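Local coordinates for CLIP-associating protein 2 (Mus musculus, PDB 3WOZ) that probably binds tubulin and contributes to the control of microtubule dynamics through TOG domains, of which this HEAT-repeat structure is one, at residues 148-152 and 191-195; 93-99 and 142-147; 26-30 and 65-69; 81-85 and 119-124. All coordinates share one frame. Residues are numbered along the deposited sequence.

Contact 1: 148-152 and 191-195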
loop_
_atom_site.group_PDB
_atom_site.type_symbol
_atom_site.label_atom_id
_atom_site.label_comp_id
_atom_site.label_asym_id
_atom_site.label_seq_id
_atom_site.Cartn_x
_atom_site.Cartn_y
_atom_site.Cartn_z
ATOM N N LEU A 148 2.324 7.966 -3.969
ATOM C CA LEU A 148 2.972 9.166 -3.432
ATOM C C LEU A 148 2.319 9.680 -2.147
ATOM O O LEU A 148 3.013 9.999 -1.175
ATOM C CB LEU A 148 3.036 10.276 -4.490
ATOM C CG LEU A 148 3.895 10.014 -5.739
ATOM C CD1 LEU A 148 3.536 10.992 -6.865
ATOM C CD2 LEU A 148 5.407 10.042 -5.430
ATOM N N LYS A 149 0.989 9.755 -2.134
ATOM C CA LYS A 149 0.277 10.178 -0.923
ATOM C C LYS A 149 0.606 9.268 0.261
ATOM O O LYS A 149 0.785 9.742 1.385
ATOM C CB LYS A 149 -1.234 10.223 -1.152
ATOM C CG LYS A 149 -1.714 11.467 -1.878
ATOM C CD LYS A 149 -3.230 11.454 -1.995
ATOM C CE LYS A 149 -3.788 12.798 -2.446
ATOM N NZ LYS A 149 -5.222 12.639 -2.838
ATOM N N TYR A 150 0.701 7.969 -0.002
ATOM C CA TYR A 150 1.023 7.002 1.039
ATOM C C TYR A 150 2.457 7.193 1.549
ATOM O O TYR A 150 2.677 7.234 2.765
ATOM C CB TYR A 150 0.789 5.576 0.540
ATOM C CG TYR A 150 0.773 4.524 1.631
ATOM C CD1 TYR A 150 1.963 4.050 2.193
ATOM C CD2 TYR A 150 -0.427 3.992 2.092
ATOM C CE1 TYR A 150 1.953 3.078 3.190
ATOM C CE2 TYR A 150 -0.445 3.016 3.083
ATOM C CZ TYR A 150 0.749 2.569 3.630
ATOM O OH TYR A 150 0.734 1.600 4.607
ATOM N N ILE A 151 3.417 7.323 0.629
ATOM C CA ILE A 151 4.806 7.655 0.999
ATOM C C ILE A 151 4.809 8.853 1.926
ATOM O O ILE A 151 5.346 8.787 3.026
ATOM C CB ILE A 151 5.709 8.047 -0.212
ATOM C CG1 ILE A 151 5.506 7.137 -1.430
ATOM C CG2 ILE A 151 7.186 8.148 0.217
ATOM C CD1 ILE A 151 6.143 5.794 -1.354
ATOM N N GLU A 152 4.200 9.947 1.467
ATOM C CA GLU A 152 4.176 11.193 2.221
ATOM C C GLU A 152 3.662 10.988 3.645
ATOM O O GLU A 152 4.270 11.477 4.594
ATOM C CB GLU A 152 3.339 12.261 1.512
ATOM C CG GLU A 152 3.817 13.676 1.833
ATOM C CD GLU A 152 2.695 14.662 2.079
ATOM O OE1 GLU A 152 1.631 14.557 1.428
ATOM O OE2 GLU A 152 2.892 15.565 2.925
ATOM N N ALA A 191 1.826 15.865 -5.341
ATOM C CA ALA A 191 2.116 14.665 -4.555
ATOM C C ALA A 191 3.612 14.346 -4.539
ATOM O O ALA A 191 4.157 13.984 -3.498
ATOM C CB ALA A 191 1.313 13.477 -5.066
ATOM N N ALA A 192 4.265 14.496 -5.692
ATOM C CA ALA A 192 5.702 14.257 -5.812
ATOM C C ALA A 192 6.514 15.254 -4.985
ATOM O O ALA A 192 7.439 14.862 -4.264
ATOM C CB ALA A 192 6.126 14.290 -7.268
ATOM N N GLN A 193 6.154 16.532 -5.084
ATOM C CA GLN A 193 6.800 17.593 -4.311
ATOM C C GLN A 193 6.721 17.317 -2.817
ATOM O O GLN A 193 7.741 17.330 -2.125
ATOM C CB GLN A 193 6.168 18.951 -4.621
ATOM C CG GLN A 193 6.767 19.637 -5.826
ATOM C CD GLN A 193 5.857 20.686 -6.425
ATOM O OE1 GLN A 193 5.301 21.525 -5.713
ATOM N NE2 GLN A 193 5.706 20.652 -7.746
ATOM N N SER A 194 5.507 17.059 -2.334
ATOM C CA SER A 194 5.286 16.737 -0.932
ATOM C C SER A 194 6.130 15.540 -0.497
ATOM O O SER A 194 6.678 15.545 0.605
ATOM C CB SER A 194 3.796 16.495 -0.656
ATOM O OG SER A 194 3.288 15.443 -1.456
ATOM N N VAL A 195 6.250 14.532 -1.363
ATOM C CA VAL A 195 7.096 13.366 -1.074
ATOM C C VAL A 195 8.565 13.772 -0.924
ATOM O O VAL A 195 9.205 13.425 0.068
ATOM C CB VAL A 195 6.924 12.237 -2.121
ATOM C CG1 VAL A 195 8.063 11.220 -2.042
ATOM C CG2 VAL A 195 5.599 11.535 -1.914
#

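Contact 2: 93-99 and 142-147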
loop_
_atom_site.group_PDB
_atom_site.type_symbol
_atom_site.label_atom_id
_atom_site.label_comp_id
_atom_site.label_asym_id
_atom_site.label_seq_id
_atom_site.Cartn_x
_atom_site.Cartn_y
_atom_site.Cartn_z
ATOM N N LEU A 93 -2.904 -0.122 -3.066
ATOM C CA LEU A 93 -2.522 1.091 -3.794
ATOM C C LEU A 93 -3.014 1.066 -5.241
ATOM O O LEU A 93 -3.422 2.097 -5.781
ATOM C CB LEU A 93 -1.012 1.328 -3.733
ATOM C CG LEU A 93 -0.461 1.763 -2.372
ATOM C CD1 LEU A 93 1.051 1.617 -2.366
ATOM C CD2 LEU A 93 -0.875 3.191 -2.030
ATOM N N LYS A 94 -2.989 -0.113 -5.855
ATOM C CA LYS A 94 -3.567 -0.294 -7.185
ATOM C C LYS A 94 -5.077 -0.024 -7.169
ATOM O O LYS A 94 -5.591 0.682 -8.037
ATOM C CB LYS A 94 -3.268 -1.695 -7.723
ATOM C CG LYS A 94 -1.813 -1.900 -8.123
ATOM C CD LYS A 94 -1.589 -3.294 -8.679
ATOM C CE LYS A 94 -0.331 -3.333 -9.545
ATOM N NZ LYS A 94 0.057 -4.727 -9.919
ATOM N N LYS A 95 -5.770 -0.563 -6.169
ATOM C CA LYS A 95 -7.207 -0.315 -5.993
ATOM C C LYS A 95 -7.503 1.158 -5.737
ATOM O O LYS A 95 -8.452 1.709 -6.292
ATOM C CB LYS A 95 -7.787 -1.180 -4.869
ATOM C CG LYS A 95 -7.910 -2.652 -5.222
ATOM C CD LYS A 95 -8.767 -2.847 -6.461
ATOM C CE LYS A 95 -8.273 -4.007 -7.281
ATOM N NZ LYS A 95 -9.306 -4.424 -8.252
HETATM N N MSE A 96 -6.670 1.788 -4.913
HETATM C CA MSE A 96 -6.782 3.214 -4.614
HETATM C C MSE A 96 -6.571 4.075 -5.861
HETATM O O MSE A 96 -7.101 5.181 -5.952
HETATM C CB MSE A 96 -5.788 3.612 -3.516
HETATM C CG MSE A 96 -6.056 4.968 -2.875
HETATM SE SE MSE A 96 -7.729 5.004 -1.847
HETATM C CE MSE A 96 -8.155 6.894 -2.068
ATOM N N GLY A 97 -5.796 3.562 -6.814
ATOM C CA GLY A 97 -5.523 4.277 -8.057
ATOM C C GLY A 97 -6.425 3.872 -9.210
ATOM O O GLY A 97 -6.266 4.372 -10.326
ATOM N N ALA A 98 -7.373 2.975 -8.945
ATOM C CA ALA A 98 -8.276 2.466 -9.985
ATOM C C ALA A 98 -9.540 3.313 -10.206
ATOM O O ALA A 98 -10.399 2.935 -10.997
ATOM C CB ALA A 98 -8.650 1.012 -9.701
ATOM N N ASP A 99 -9.644 4.447 -9.514
ATOM C CA ASP A 99 -10.790 5.365 -9.661
ATOM C C ASP A 99 -12.126 4.649 -9.399
ATOM O O ASP A 99 -13.045 4.681 -10.220
ATOM C CB ASP A 99 -10.776 6.037 -11.048
ATOM C CG ASP A 99 -11.804 7.159 -11.178
ATOM O OD1 ASP A 99 -11.756 8.123 -10.381
ATOM O OD2 ASP A 99 -12.656 7.073 -12.090
ATOM N N LYS A 142 -3.276 8.008 -11.517
ATOM C CA LYS A 142 -3.955 7.882 -10.223
ATOM C C LYS A 142 -3.278 6.879 -9.281
ATOM O O LYS A 142 -3.287 7.074 -8.068
ATOM C CB LYS A 142 -5.437 7.548 -10.420
ATOM C CG LYS A 142 -6.245 8.713 -10.980
ATOM C CD LYS A 142 -7.580 8.265 -11.546
ATOM C CE LYS A 142 -8.355 9.439 -12.139
ATOM N NZ LYS A 142 -8.718 10.458 -11.108
ATOM N N VAL A 143 -2.693 5.822 -9.842
ATOM C CA VAL A 143 -1.877 4.879 -9.060
ATOM C C VAL A 143 -0.643 5.592 -8.489
ATOM O O VAL A 143 -0.296 5.400 -7.319
ATOM C CB VAL A 143 -1.475 3.614 -9.877
ATOM C CG1 VAL A 143 -0.501 2.735 -9.098
ATOM C CG2 VAL A 143 -2.704 2.799 -10.249
ATOM N N LYS A 144 -0.011 6.432 -9.312
ATOM C CA LYS A 144 1.138 7.241 -8.891
ATOM C C LYS A 144 0.767 8.160 -7.733
ATOM O O LYS A 144 1.487 8.240 -6.740
ATOM C CB LYS A 144 1.675 8.078 -10.058
ATOM C CG LYS A 144 2.497 7.300 -11.085
ATOM C CD LYS A 144 2.903 8.221 -12.244
ATOM C CE LYS A 144 3.544 7.454 -13.391
ATOM N NZ LYS A 144 3.733 8.338 -14.579
ATOM N N VAL A 145 -0.365 8.848 -7.872
ATOM C CA VAL A 145 -0.891 9.724 -6.825
ATOM C C VAL A 145 -1.046 8.961 -5.501
ATOM O O VAL A 145 -0.594 9.421 -4.455
ATOM C CB VAL A 145 -2.251 10.362 -7.259
ATOM C CG1 VAL A 145 -2.955 11.032 -6.085
ATOM C CG2 VAL A 145 -2.038 11.367 -8.395
ATOM N N ALA A 146 -1.676 7.794 -5.568
ATOM C CA ALA A 146 -1.921 6.962 -4.390
ATOM C C ALA A 146 -0.621 6.486 -3.725
ATOM O O ALA A 146 -0.483 6.563 -2.501
ATOM C CB ALA A 146 -2.811 5.780 -4.754
ATOM N N ILE A 147 0.324 6.010 -4.533
ATOM C CA ILE A 147 1.655 5.631 -4.032
ATOM C C ILE A 147 2.323 6.801 -3.322
ATOM O O ILE A 147 2.812 6.646 -2.205
ATOM C CB ILE A 147 2.587 5.124 -5.158
ATOM C CG1 ILE A 147 2.101 3.780 -5.693
ATOM C CG2 ILE A 147 4.037 5.003 -4.659
ATOM C CD1 ILE A 147 2.523 3.518 -7.133
#

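Contact 3: 26-30 and 65-69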
loop_
_atom_site.group_PDB
_atom_site.type_symbol
_atom_site.label_atom_id
_atom_site.label_comp_id
_atom_site.label_asym_id
_atom_site.label_seq_id
_atom_site.Cartn_x
_atom_site.Cartn_y
_atom_site.Cartn_z
ATOM N N LEU A 26 -17.456 -14.524 3.946
ATOM C CA LEU A 26 -16.945 -13.287 4.546
ATOM C C LEU A 26 -17.679 -12.907 5.833
ATOM O O LEU A 26 -17.067 -12.398 6.769
ATOM C CB LEU A 26 -16.978 -12.128 3.540
ATOM C CG LEU A 26 -15.936 -12.168 2.416
ATOM C CD1 LEU A 26 -16.247 -11.126 1.357
ATOM C CD2 LEU A 26 -14.518 -11.977 2.957
ATOM N N LEU A 27 -18.987 -13.153 5.867
ATOM C CA LEU A 27 -19.776 -12.985 7.088
ATOM C C LEU A 27 -19.280 -13.928 8.188
ATOM O O LEU A 27 -19.121 -13.517 9.336
ATOM C CB LEU A 27 -21.266 -13.217 6.820
ATOM C CG LEU A 27 -22.012 -12.180 5.970
ATOM C CD1 LEU A 27 -23.389 -12.693 5.573
ATOM C CD2 LEU A 27 -22.124 -10.841 6.690
ATOM N N GLY A 28 -19.030 -15.186 7.816
ATOM C CA GLY A 28 -18.465 -16.185 8.728
ATOM C C GLY A 28 -17.072 -15.817 9.206
ATOM O O GLY A 28 -16.761 -15.952 10.386
ATOM N N LEU A 29 -16.241 -15.329 8.284
ATOM C CA LEU A 29 -14.879 -14.902 8.605
ATOM C C LEU A 29 -14.871 -13.700 9.540
ATOM O O LEU A 29 -14.110 -13.670 10.507
ATOM C CB LEU A 29 -14.085 -14.610 7.328
ATOM C CG LEU A 29 -12.672 -14.027 7.441
ATOM C CD1 LEU A 29 -11.763 -14.864 8.341
ATOM C CD2 LEU A 29 -12.066 -13.875 6.049
ATOM N N GLN A 30 -15.726 -12.720 9.249
ATOM C CA GLN A 30 -15.879 -11.542 10.098
ATOM C C GLN A 30 -16.230 -11.965 11.523
ATOM O O GLN A 30 -15.648 -11.468 12.489
ATOM C CB GLN A 30 -16.957 -10.603 9.538
ATOM C CG GLN A 30 -16.476 -9.703 8.398
ATOM C CD GLN A 30 -17.612 -9.018 7.628
ATOM O OE1 GLN A 30 -17.403 -8.500 6.526
ATOM N NE2 GLN A 30 -18.812 -9.020 8.202
HETATM N N MSE A 65 -17.392 -5.877 0.891
HETATM C CA MSE A 65 -17.368 -6.663 2.128
HETATM C C MSE A 65 -15.962 -7.174 2.463
HETATM O O MSE A 65 -15.588 -7.260 3.637
HETATM C CB MSE A 65 -18.307 -7.857 2.020
HETATM C CG MSE A 65 -19.784 -7.525 2.071
HETATM SE SE MSE A 65 -20.784 -9.190 1.893
HETATM C CE MSE A 65 -20.167 -10.056 3.533
ATOM N N PHE A 66 -15.208 -7.533 1.424
ATOM C CA PHE A 66 -13.818 -7.973 1.560
ATOM C C PHE A 66 -12.950 -6.851 2.130
ATOM O O PHE A 66 -12.213 -7.064 3.091
ATOM C CB PHE A 66 -13.285 -8.482 0.210
ATOM C CG PHE A 66 -11.791 -8.349 0.033
ATOM C CD1 PHE A 66 -10.903 -9.118 0.788
ATOM C CD2 PHE A 66 -11.273 -7.471 -0.918
ATOM C CE1 PHE A 66 -9.521 -8.998 0.608
ATOM C CE2 PHE A 66 -9.892 -7.346 -1.111
ATOM C CZ PHE A 66 -9.013 -8.107 -0.344
ATOM N N LEU A 67 -13.058 -5.660 1.543
ATOM C CA LEU A 67 -12.355 -4.474 2.045
ATOM C C LEU A 67 -12.641 -4.176 3.518
ATOM O O LEU A 67 -11.740 -3.770 4.252
ATOM C CB LEU A 67 -12.689 -3.244 1.202
ATOM C CG LEU A 67 -12.125 -3.201 -0.219
ATOM C CD1 LEU A 67 -12.648 -1.962 -0.920
ATOM C CD2 LEU A 67 -10.578 -3.248 -0.232
ATOM N N GLU A 68 -13.889 -4.377 3.938
ATOM C CA GLU A 68 -14.283 -4.165 5.334
ATOM C C GLU A 68 -13.707 -5.224 6.263
ATOM O O GLU A 68 -13.347 -4.927 7.394
ATOM C CB GLU A 68 -15.806 -4.135 5.478
ATOM C CG GLU A 68 -16.439 -2.877 4.932
ATOM C CD GLU A 68 -17.952 -2.961 4.840
ATOM O OE1 GLU A 68 -18.476 -4.003 4.386
ATOM O OE2 GLU A 68 -18.616 -1.971 5.212
ATOM N N THR A 69 -13.644 -6.458 5.781
ATOM C CA THR A 69 -13.097 -7.574 6.548
ATOM C C THR A 69 -11.586 -7.418 6.758
ATOM O O THR A 69 -11.053 -7.844 7.784
ATOM C CB THR A 69 -13.400 -8.920 5.852
ATOM O OG1 THR A 69 -14.768 -8.940 5.437
ATOM C CG2 THR A 69 -13.151 -10.103 6.790
HETATM O O HOH W 1 -19.295 -6.288 5.697
#

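Contact 4: 81-85 and 119-124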
loop_
_atom_site.group_PDB
_atom_site.type_symbol
_atom_site.label_atom_id
_atom_site.label_comp_id
_atom_site.label_asym_id
_atom_site.label_seq_id
_atom_site.Cartn_x
_atom_site.Cartn_y
_atom_site.Cartn_z
ATOM N N LEU A 81 1.755 -11.230 9.546
ATOM C CA LEU A 81 1.432 -10.869 8.160
ATOM C C LEU A 81 2.549 -10.150 7.402
ATOM O O LEU A 81 2.318 -9.610 6.316
ATOM C CB LEU A 81 0.152 -10.017 8.118
ATOM C CG LEU A 81 -1.186 -10.722 8.347
ATOM C CD1 LEU A 81 -2.301 -9.704 8.548
ATOM C CD2 LEU A 81 -1.520 -11.667 7.196
ATOM N N GLN A 82 3.757 -10.150 7.958
ATOM C CA GLN A 82 4.869 -9.411 7.353
ATOM C C GLN A 82 5.272 -9.914 5.962
ATOM O O GLN A 82 5.668 -9.121 5.100
ATOM C CB GLN A 82 6.071 -9.353 8.301
ATOM C CG GLN A 82 5.893 -8.300 9.396
ATOM C CD GLN A 82 7.025 -8.271 10.413
ATOM O OE1 GLN A 82 8.158 -8.664 10.127
ATOM N NE2 GLN A 82 6.718 -7.789 11.610
ATOM N N ASP A 83 5.150 -11.222 5.747
ATOM C CA ASP A 83 5.478 -11.827 4.457
ATOM C C ASP A 83 4.388 -11.594 3.411
ATOM O O ASP A 83 4.633 -11.752 2.214
ATOM C CB ASP A 83 5.747 -13.328 4.613
ATOM C CG ASP A 83 6.987 -13.618 5.440
ATOM O OD1 ASP A 83 6.938 -14.549 6.267
ATOM O OD2 ASP A 83 8.012 -12.922 5.270
ATOM N N TRP A 84 3.194 -11.218 3.867
ATOM C CA TRP A 84 2.074 -10.923 2.975
ATOM C C TRP A 84 1.945 -9.422 2.719
ATOM O O TRP A 84 1.142 -8.991 1.882
ATOM C CB TRP A 84 0.766 -11.490 3.549
ATOM C CG TRP A 84 -0.396 -11.434 2.585
ATOM C CD1 TRP A 84 -0.486 -12.058 1.373
ATOM C CD2 TRP A 84 -1.626 -10.712 2.755
ATOM N NE1 TRP A 84 -1.692 -11.770 0.778
ATOM C CE2 TRP A 84 -2.410 -10.947 1.605
ATOM C CE3 TRP A 84 -2.141 -9.891 3.770
ATOM C CZ2 TRP A 84 -3.685 -10.391 1.439
ATOM C CZ3 TRP A 84 -3.402 -9.340 3.606
ATOM C CH2 TRP A 84 -4.162 -9.595 2.447
ATOM N N LEU A 85 2.747 -8.632 3.433
ATOM C CA LEU A 85 2.638 -7.179 3.399
ATOM C C LEU A 85 2.836 -6.575 2.004
ATOM O O LEU A 85 2.121 -5.642 1.631
ATOM C CB LEU A 85 3.578 -6.524 4.425
ATOM C CG LEU A 85 3.594 -4.988 4.504
ATOM C CD1 LEU A 85 2.207 -4.403 4.808
ATOM C CD2 LEU A 85 4.631 -4.486 5.507
ATOM N N PHE A 119 2.133 -2.004 10.745
ATOM C CA PHE A 119 3.351 -2.701 10.314
ATOM C C PHE A 119 4.584 -1.833 10.512
ATOM O O PHE A 119 4.468 -0.613 10.499
ATOM C CB PHE A 119 3.232 -3.112 8.841
ATOM C CG PHE A 119 2.189 -4.158 8.582
ATOM C CD1 PHE A 119 2.476 -5.509 8.775
ATOM C CD2 PHE A 119 0.919 -3.799 8.132
ATOM C CE1 PHE A 119 1.513 -6.483 8.530
ATOM C CE2 PHE A 119 -0.051 -4.767 7.888
ATOM C CZ PHE A 119 0.246 -6.111 8.086
ATOM N N PRO A 120 5.776 -2.453 10.675
ATOM C CA PRO A 120 6.990 -1.638 10.826
ATOM C C PRO A 120 7.172 -0.678 9.656
ATOM O O PRO A 120 6.899 -1.041 8.514
ATOM C CB PRO A 120 8.121 -2.674 10.852
ATOM C CG PRO A 120 7.467 -3.949 11.272
ATOM C CD PRO A 120 6.073 -3.898 10.711
ATOM N N ASN A 121 7.623 0.537 9.952
ATOM C CA ASN A 121 7.759 1.584 8.943
ATOM C C ASN A 121 8.808 1.283 7.867
ATOM O O ASN A 121 8.557 1.497 6.678
ATOM C CB ASN A 121 8.042 2.936 9.605
ATOM C CG ASN A 121 6.835 3.497 10.358
ATOM O OD1 ASN A 121 5.684 3.305 9.955
ATOM N ND2 ASN A 121 7.103 4.213 11.448
ATOM N N ASP A 122 9.978 0.797 8.285
ATOM C CA ASP A 122 11.061 0.487 7.347
ATOM C C ASP A 122 10.614 -0.528 6.296
ATOM O O ASP A 122 10.830 -0.317 5.099
ATOM C CB ASP A 122 12.340 0.026 8.076
ATOM C CG ASP A 122 12.132 -1.219 8.933
ATOM O OD1 ASP A 122 10.988 -1.487 9.378
ATOM O OD2 ASP A 122 13.130 -1.932 9.175
ATOM N N LEU A 123 9.963 -1.598 6.751
ATOM C CA LEU A 123 9.423 -2.642 5.869
ATOM C C LEU A 123 8.394 -2.097 4.868
ATOM O O LEU A 123 8.435 -2.436 3.677
ATOM C CB LEU A 123 8.797 -3.781 6.683
ATOM C CG LEU A 123 9.636 -4.647 7.636
ATOM C CD1 LEU A 123 8.752 -5.739 8.210
ATOM C CD2 LEU A 123 10.863 -5.271 6.969
ATOM N N GLN A 124 7.475 -1.261 5.354
ATOM C CA GLN A 124 6.509 -0.579 4.490
ATOM C C GLN A 124 7.234 0.276 3.460
ATOM O O GLN A 124 6.915 0.235 2.274
ATOM C CB GLN A 124 5.597 0.338 5.299
ATOM C CG GLN A 124 4.655 -0.335 6.266
ATOM C CD GLN A 124 3.672 0.662 6.838
ATOM O OE1 GLN A 124 3.621 0.887 8.047
ATOM N NE2 GLN A 124 2.914 1.300 5.961
#

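Contact 1: 148-152 and 191-195
Apolar contacts make up most of this buried meeting of two helices that run in nearly the same direction, their axes 8.7 Å apart at closest approach and crossing at 23°. Leu148 points across: its CB lies 3.7 Å from Ala191 CB, its CD1 is 4.2 Å from Ala192 CB, and its CD2 is 3.8 Å from Val195 CG2. The small alanines let the leucine lie close against the second helix. Val195 fills the next gap, with CG2 only 3.1 Å from the carbonyl O of Leu148 and 3.9 Å from Ile151 CB. Val176 of helix 167-179 touches Leu148, Ala192 and Val195 and so closes the cluster from a third helix.

The polar side is looser. Glu152 OE1 is 3.4 Å from Ser194 OG, but the glutamate forms a salt bridge with Lys156, while the serine hydroxyl turns back onto its own helix, 2.7 Å from Ala191 O. Such side-by-side packing of second helices from consecutive repeats is characteristic of a HEAT-repeat solenoid.

Contact 2: 93-99 and 142-147
Backbone meets backbone here: the CA atoms of Gly97, just past the end of helix 85-96, and Val143, in the first turns of helix 141-155, are only 3.8 Å apart. A beta carbon on Gly97 would fall 2.4 Å from Val143 CA, a clash, so the lack of a side chain is what permits this approach. Beyond it the chain leaves helical geometry at Asp99, whose phi is positive.

Leu93 reaches across one turn earlier, with CD2 4.2 Å from Ala146 CB and CD1 4.1 Å from Ile147 CG1. Ala146 CB also takes the CG of Met96, present as selenomethionine, at 3.8 Å; the rest of that side chain turns away onto helix 102-118. On the exposed side Lys142 CB rests 3.3 Å from Gly97 O, and its NZ makes a long salt bridge of 3.9 Å to Asp99 OD1. Cohesion thus rests mainly on van der Waals contact at Gly97 and among the aliphatic Leu93, Val143, Ala146 and Ile147, the charge pair being a loose, solvent-facing addition.

Contact 3: 26-30 and 65-69
Leu26 opens the first segment by pointing straight at helix 60-77: its CB is 3.8 Å from CE of Met65, a selenomethionine, and its CD1 is 4.1 Å from Phe66 CB. Its CD2 also lies 3.9 Å from Thr69 OG1. Leu27 starts out facing away, yet the long Met65 side chain curls over to it, CE resting 3.7 Å from Leu27 CG. The two helices run almost parallel, 12° apart with axes 10.3 Å from each other, as expected of the second helices of neighbouring HEAT repeats; helix 41-54 supplies Met54 beneath both Leu26 and Phe66. Leu29 then sets CD2 4.0 Å from Thr69 CG2 and also packs on Leu47 and Phe51 of helix 41-54. At Gln30 the chemistry turns polar. Its OE1 is 2.9 Å from Thr69 OG1, a hydroxyl that also lies 2.6 Å from Met65 O, and its single proton could go to either acceptor. A water donates to both Gln30 OE1, at 3.0 Å, and Glu68 OE1, at 2.8 Å.

Contact 4: 81-85 and 119-124
This is a mainly hydrophobic contact between two successive turns along one edge of the solenoid: residues 81-85 lead into helix 85-96, and residues 119-124 span the short link after helix 102-118 and the first turn of helix 121-133. Phe119 lies at its heart. Over one face of the ring sits Leu85, whose CD1 is 3.7 Å from the ring centroid and 16° off the normal, a CH-pi contact, while Leu81 CB approaches the ring edge, 3.8 Å from Phe119 CE1. Ile74 of helix 60-77 also touches the phenylalanine, so that its ring is held among residues of more than one repeat.

Leu85 extends the apolar patch with CD2 4.4 Å from Leu123 CB and 4.2 Å from Gln124 CG. Toward solvent, Gln82 spreads across the start of the second helix: its NE2 is 3.9 Å from CG of Pro120, the N-cap residue, and its OE1 is 3.5 Å from Leu123 CD1. On the other segment's far side, Asn121 is hydrogen-bonded to Gln157, linking this turn to the one after helix 141-155. Neighbouring inter-repeat turns packed side by side in this way form one edge of a HEAT-repeat solenoid, the fold of TOG domains.

Overall arrangement
Contact 3 is first along the repeats, contacts 4 and 2 are central, contact 1 last. Contacts 3 and 1 both join second helices of consecutive repeats, their centres 31 Å apart, on opposite sides of the chain's centre. Contacts 1 and 2 share helix 141-155, and Tyr150 CB touches Leu93 CD2 at 3.9 Å. Tyr150 also comes up to Gln124, bringing contact 1 against contact 4. Contacts 2 and 4, centres 19 Å apart, interleave along the chain and tie the same two repeats, contact 2 beside the turns within repeats and contact 4 at the turns between them. In TOG domains of known complexes the intra-repeat turns face tubulin, so contact 2 probably lies nearest such a surface.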